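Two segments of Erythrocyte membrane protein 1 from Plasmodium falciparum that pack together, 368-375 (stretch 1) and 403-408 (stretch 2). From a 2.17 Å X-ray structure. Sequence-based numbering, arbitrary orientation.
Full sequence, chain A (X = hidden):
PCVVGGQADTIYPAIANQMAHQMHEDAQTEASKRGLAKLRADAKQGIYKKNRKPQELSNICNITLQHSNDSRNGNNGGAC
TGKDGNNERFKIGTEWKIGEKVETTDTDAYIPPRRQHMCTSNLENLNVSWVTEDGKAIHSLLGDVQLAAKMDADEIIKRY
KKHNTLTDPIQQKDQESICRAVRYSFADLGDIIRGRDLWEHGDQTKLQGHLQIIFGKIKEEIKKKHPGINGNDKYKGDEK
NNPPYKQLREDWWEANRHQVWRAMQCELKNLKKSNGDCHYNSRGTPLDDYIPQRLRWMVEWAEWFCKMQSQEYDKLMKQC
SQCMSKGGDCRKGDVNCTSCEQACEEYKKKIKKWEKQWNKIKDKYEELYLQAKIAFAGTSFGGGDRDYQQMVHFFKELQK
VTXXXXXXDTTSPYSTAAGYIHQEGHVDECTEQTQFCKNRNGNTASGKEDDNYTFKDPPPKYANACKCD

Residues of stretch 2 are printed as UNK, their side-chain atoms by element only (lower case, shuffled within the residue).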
# COMPACT_ATOMS: atom_id res chain seq x y z
N LEU A 368 -1.21 16.88 9.20
CA LEU A 368 0.19 16.48 9.32
C LEU A 368 1.12 17.42 8.56
O LEU A 368 2.24 17.68 9.01
CB LEU A 368 0.37 15.05 8.83
CG LEU A 368 -0.33 13.98 9.66
CD1 LEU A 368 -0.24 12.63 8.98
CD2 LEU A 368 0.27 13.92 11.06
N TYR A 369 0.67 17.94 7.42
CA TYR A 369 1.51 18.85 6.64
C TYR A 369 1.72 20.17 7.37
O TYR A 369 2.82 20.72 7.36
CB TYR A 369 0.88 19.08 5.27
CG TYR A 369 1.79 19.77 4.27
CD1 TYR A 369 2.64 19.04 3.46
CD2 TYR A 369 1.78 21.16 4.14
CE1 TYR A 369 3.47 19.67 2.54
CE2 TYR A 369 2.60 21.79 3.24
CZ TYR A 369 3.44 21.05 2.44
OH TYR A 369 4.26 21.68 1.53
N LEU A 370 0.67 20.69 8.01
CA LEU A 370 0.78 21.95 8.74
C LEU A 370 1.67 21.81 9.97
O LEU A 370 2.44 22.72 10.29
CB LEU A 370 -0.61 22.45 9.13
CG LEU A 370 -1.56 22.83 8.00
CD1 LEU A 370 -2.93 23.20 8.56
CD2 LEU A 370 -0.99 23.97 7.17
N GLN A 371 1.56 20.68 10.67
CA GLN A 371 2.38 20.49 11.86
C GLN A 371 3.85 20.29 11.51
O GLN A 371 4.73 20.64 12.31
CB GLN A 371 1.87 19.30 12.67
CG GLN A 371 0.49 19.54 13.27
CD GLN A 371 0.07 18.43 14.20
OE1 GLN A 371 -1.04 18.44 14.74
NE2 GLN A 371 0.94 17.46 14.40
N ALA A 372 4.14 19.75 10.33
CA ALA A 372 5.53 19.56 9.91
C ALA A 372 6.25 20.89 9.77
O ALA A 372 7.38 21.05 10.25
CB ALA A 372 5.58 18.78 8.60
N LYS A 373 5.63 21.87 9.12
CA LYS A 373 6.31 23.12 8.85
C LYS A 373 6.35 24.05 10.06
O LYS A 373 6.92 25.14 9.97
CB LYS A 373 5.67 23.85 7.67
CG LYS A 373 4.23 24.25 7.89
CD LYS A 373 3.77 25.22 6.82
CE LYS A 373 3.87 24.63 5.43
NZ LYS A 373 3.31 25.56 4.41
N ILE A 374 5.78 23.64 11.19
CA ILE A 374 5.71 24.47 12.38
C ILE A 374 6.57 23.92 13.51
O ILE A 374 7.23 24.69 14.22
CB ILE A 374 4.24 24.63 12.84
CG1 ILE A 374 3.55 25.73 12.03
CG2 ILE A 374 4.15 24.90 14.33
CD1 ILE A 374 2.16 26.04 12.51
N ALA A 375 6.60 22.60 13.68
CA ALA A 375 7.40 21.98 14.73
C ALA A 375 8.88 22.28 14.55
O ALA A 375 9.52 21.79 13.61
CB ALA A 375 7.17 20.47 14.75
N UNK A 403 10.75 24.70 -0.78
CA UNK A 403 10.75 26.03 -0.21
C UNK A 403 9.49 26.43 0.53
O UNK A 403 9.44 27.53 1.09
N UNK A 404 8.47 25.57 0.55
CA UNK A 404 7.20 25.87 1.22
C UNK A 404 7.37 25.57 2.71
O UNK A 404 7.05 24.49 3.19
c UNK A 404 4.82 25.02 1.47
c UNK A 404 6.07 25.07 0.60
o UNK A 404 4.23 23.93 1.60
o UNK A 404 4.43 26.07 2.02
N UNK A 405 7.89 26.55 3.45
CA UNK A 405 8.21 26.36 4.86
C UNK A 405 7.48 27.31 5.80
O UNK A 405 7.70 27.22 7.02
c UNK A 405 10.48 25.47 4.25
c UNK A 405 9.73 26.50 5.08
o UNK A 405 10.15 27.81 4.69
N UNK A 406 6.64 28.21 5.30
CA UNK A 406 5.92 29.15 6.14
C UNK A 406 4.42 29.02 5.92
O UNK A 406 3.96 28.41 4.96
o UNK A 406 6.11 30.93 4.49
c UNK A 406 6.36 30.60 5.86
c UNK A 406 7.85 30.78 6.15
N UNK A 407 3.65 29.61 6.84
CA UNK A 407 2.20 29.63 6.75
C UNK A 407 1.78 30.77 5.83
O UNK A 407 1.84 31.94 6.21
c UNK A 407 0.52 28.87 10.20
c UNK A 407 2.49 27.71 9.19
c UNK A 407 1.23 28.51 8.91
c UNK A 407 1.56 29.78 8.12
N UNK A 408 1.36 30.43 4.61
CA UNK A 408 1.01 31.43 3.63
C UNK A 408 1.46 31.05 2.24
O UNK A 408 0.91 31.53 1.24
O HOH W 1 9.07 25.38 8.25

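Position 403 has backbone atoms and nothing more. No side-chain atom is modelled, and nothing of stretch 1 lies near. It is the first residue after a helix to leave helical angles, and its phi is positive, at 79°. Positive phi favours glycine, and the absence of a CB agrees. This is Gly-403.

Position 404 carries two carbons, the second bearing two oxygens. That is a short carboxylate. Its CA-to-CB bond points toward stretch 1. One oxygen lies 2.7 Å from NZ of Lys-373, a distance suited to a salt bridge. The other lies 2.3 Å from OH of Tyr-369, near the plane of the ring and at its edge. That second distance is too short for a normal hydrogen bond and is best treated as a clash in the model. Two side-chain carbons, the second of them the carboxylate carbon, make this Asp-404, with chi1 in the t well.

Position 405 has three side-chain atoms: one carbon that carries an oxygen and a second carbon. The branch is at CB, and the CA-to-CB bond points away from stretch 1. No side-chain atom comes into contact with stretch 1, so the contact is left to the backbone. Its O lies 3.7 Å from O of Lys-373. Two carbonyl oxygens cannot bond to each other, but water 1 donates to both, at 2.8 Å to O of Lys-373 and 2.6 Å to O of position 405. A CB bearing both an oxygen and a carbon identifies Thr-405.

Position 406 repeats the pattern, with one carbon carrying one oxygen and one carbon. Its CA-to-CB bond also points away, and its side chain stays out of contact. The backbone makes the contact here too: O of position 406 accepts a hydrogen bond from NZ of Lys-373 at 3.0 Å. The residue is Thr-406, with chi1 in the p well. Its OG1 is hydrogen-bonded elsewhere in the structure.

Position 407 has four carbons, forked at the second, and no polar atom. The CA-to-CB bond points sideways, but the end of the side chain comes nearer. One terminal carbon lies 3.6 Å from CG1 of Ile-374 and 3.7 Å from CD of Lys-373. A fork one carbon beyond CB means Leu-407, and the near atom is CD1. The residue is poorly ordered, so these distances deserve some caution.

Position 408 again has no side-chain atoms and touches nothing on stretch 1. Its phi is 140°. A CB at these backbone angles would jam against the carbonyl O of Leu-407. This is Gly-408.

The contact centres on Lys-373. Its side chain, with chi1 and chi3 in p and chi2 and chi4 in t, brings NZ to OD1 of Asp-404 and O of Thr-406, joining a charge pair to a backbone hydrogen bond. Water 1 links the two main chains at Lys-373 and Thr-405. Leu-407 adds an apolar patch against Ile-374 and the aliphatic part of Lys-373. Together the stretches bury 321 Å².

Stretch 2, residues 403-408: GDTTLG
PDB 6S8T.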